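Local structure of purine nucleoside phosphorylase (Thermus thermophilus, 6TK9) at residues L109-G114 against M210-E215. The protein catalyses the reversible phosphorolysis of purine nucleosides such as inosine and guanosine, probably giving the free base and ribose 1-phosphate. Numbering follows the deposited sequence.
Sequences LTSAAG and MSTVPE. With PO4 (phosphate ion), chain G.
L109 and T212 meet through carbon: the leucine CB lies 4.2 Å from T212 CG2, and leucine CD1 packs against E215 CB at 4.0 Å, close also to T212 O, the leucine and glutamate side chains passing at an oblique angle. Two-faced T212 suits the place: with CG2 anti to the backbone N and OG1 beside it (chi1 -53°), the methyl goes to L109, while OG1 donates to S211 OG over 2.8 Å. That serine in turn donates to phosphate O4 at 2.5 Å, so the threonine is a second-shell support for a phosphate ligand; an alanine here would probably deprive S211 OG of that donor, leaving it freer to turn about its phosphate bond, and open a gap beside L109. S111, small enough to let the ion approach, sets its CB 3.6 Å from S211 OG while its own hydroxyl is hydrogen-bonded to that of S230. The next backbone amide, A112 N, donates to phosphate O3 at 2.9 Å. The E215 chain bends at chi2 (142°); OE1 forms a salt bridge with R80, itself a phosphate ligand, and OE2 accepts a weak bond from T212 N (3.4 Å). Each segment thus contributes one donor, consistent with the phosphate-binding pocket of the phosphorylase superfamily.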
loop_
_atom_site.group_PDB
_atom_site.type_symbol
_atom_site.label_atom_id
_atom_site.label_comp_id
_atom_site.label_asym_id
_atom_site.label_seq_id
_atom_site.Cartn_x
_atom_site.Cartn_y
_atom_site.Cartn_z
ATOM N N LEU A 109 17.677 -8.517 -24.308
ATOM C CA LEU A 109 17.400 -9.683 -23.433
ATOM C C LEU A 109 15.918 -10.038 -23.554
ATOM O O LEU A 109 15.100 -9.165 -23.291
ATOM C CB LEU A 109 17.782 -9.323 -21.998
ATOM C CG LEU A 109 19.191 -8.768 -21.823
ATOM C CD1 LEU A 109 19.363 -8.220 -20.421
ATOM C CD2 LEU A 109 20.236 -9.827 -22.120
ATOM N N THR A 110 15.604 -11.266 -23.954
ATOM C CA THR A 110 14.221 -11.742 -24.185
ATOM C C THR A 110 13.939 -12.886 -23.212
ATOM O O THR A 110 14.882 -13.638 -22.899
ATOM C CB THR A 110 13.984 -12.147 -25.651
ATOM O OG1 THR A 110 14.414 -13.495 -25.872
ATOM C CG2 THR A 110 14.665 -11.209 -26.628
ATOM N N SER A 111 12.680 -13.008 -22.783
ATOM C CA SER A 111 12.213 -13.984 -21.766
ATOM C C SER A 111 10.740 -14.308 -22.022
ATOM O O SER A 111 10.036 -13.482 -22.640
ATOM C CB SER A 111 12.416 -13.439 -20.367
ATOM O OG SER A 111 11.910 -12.112 -20.274
ATOM N N ALA A 112 10.290 -15.468 -21.567
ATOM C CA ALA A 112 8.860 -15.726 -21.273
ATOM C C ALA A 112 8.572 -15.202 -19.858
ATOM O O ALA A 112 9.435 -15.403 -18.978
ATOM C CB ALA A 112 8.550 -17.201 -21.402
ATOM N N ALA A 113 7.435 -14.534 -19.656
ATOM C CA ALA A 113 7.054 -13.913 -18.372
ATOM C C ALA A 113 5.561 -14.066 -18.177
ATOM O O ALA A 113 4.858 -14.042 -19.202
ATOM C CB ALA A 113 7.414 -12.454 -18.353
ATOM N N GLY A 114 5.132 -14.169 -16.916
ATOM C CA GLY A 114 3.734 -13.950 -16.493
ATOM C C GLY A 114 3.369 -12.474 -16.482
ATOM O O GLY A 114 4.241 -11.635 -16.112
ATOM N N MET A 210 11.813 -15.593 -14.107
ATOM C CA MET A 210 12.906 -16.191 -13.314
ATOM C C MET A 210 14.273 -15.935 -13.955
ATOM O O MET A 210 15.175 -16.703 -13.655
ATOM C CB MET A 210 12.627 -17.687 -13.205
ATOM C CG MET A 210 11.263 -17.988 -12.643
ATOM S SD MET A 210 11.010 -19.761 -12.502
ATOM C CE MET A 210 9.389 -19.814 -11.752
ATOM N N SER A 211 14.446 -14.873 -14.748
ATOM C CA SER A 211 15.693 -14.586 -15.510
ATOM C C SER A 211 15.957 -13.078 -15.631
ATOM O O SER A 211 15.198 -12.317 -15.052
ATOM C CB SER A 211 15.547 -15.174 -16.870
ATOM O OG SER A 211 14.673 -14.371 -17.657
ATOM N N THR A 212 16.984 -12.675 -16.404
ATOM C CA THR A 212 17.155 -11.335 -17.051
ATOM C C THR A 212 17.805 -10.309 -16.123
ATOM O O THR A 212 18.728 -9.602 -16.568
ATOM C CB THR A 212 15.819 -10.725 -17.485
ATOM O OG1 THR A 212 15.161 -11.704 -18.286
ATOM C CG2 THR A 212 15.969 -9.423 -18.245
ATOM N N VAL A 213 17.298 -10.168 -14.898
ATOM C CA VAL A 213 17.774 -9.109 -13.956
ATOM C C VAL A 213 19.275 -9.279 -13.716
ATOM O O VAL A 213 20.009 -8.308 -13.798
ATOM C CB VAL A 213 16.928 -9.097 -12.672
ATOM C CG1 VAL A 213 17.535 -8.241 -11.576
ATOM C CG2 VAL A 213 15.511 -8.642 -12.981
ATOM N N PRO A 214 19.824 -10.486 -13.459
ATOM C CA PRO A 214 21.262 -10.596 -13.227
ATOM C C PRO A 214 22.029 -10.137 -14.475
ATOM O O PRO A 214 23.024 -9.468 -14.330
ATOM C CB PRO A 214 21.515 -12.071 -12.867
ATOM C CG PRO A 214 20.207 -12.808 -13.125
ATOM C CD PRO A 214 19.118 -11.771 -13.304
ATOM N N GLU A 215 21.532 -10.502 -15.658
ATOM C CA GLU A 215 22.075 -10.085 -16.980
ATOM C C GLU A 215 22.040 -8.554 -17.044
ATOM O O GLU A 215 23.107 -7.946 -17.334
ATOM C CB GLU A 215 21.317 -10.776 -18.128
ATOM C CG GLU A 215 21.583 -12.274 -18.194
ATOM C CD GLU A 215 20.410 -13.165 -18.570
ATOM O OE1 GLU A 215 20.058 -13.191 -19.754
ATOM O OE2 GLU A 215 19.867 -13.855 -17.687
HETATM P P PO4 G . 13.117 -17.350 -19.535
HETATM O O1 PO4 G . 14.559 -17.882 -19.561
HETATM O O2 PO4 G . 12.186 -18.401 -18.936
HETATM O O3 PO4 G . 12.635 -17.021 -20.933
HETATM O O4 PO4 G . 13.099 -16.066 -18.711
#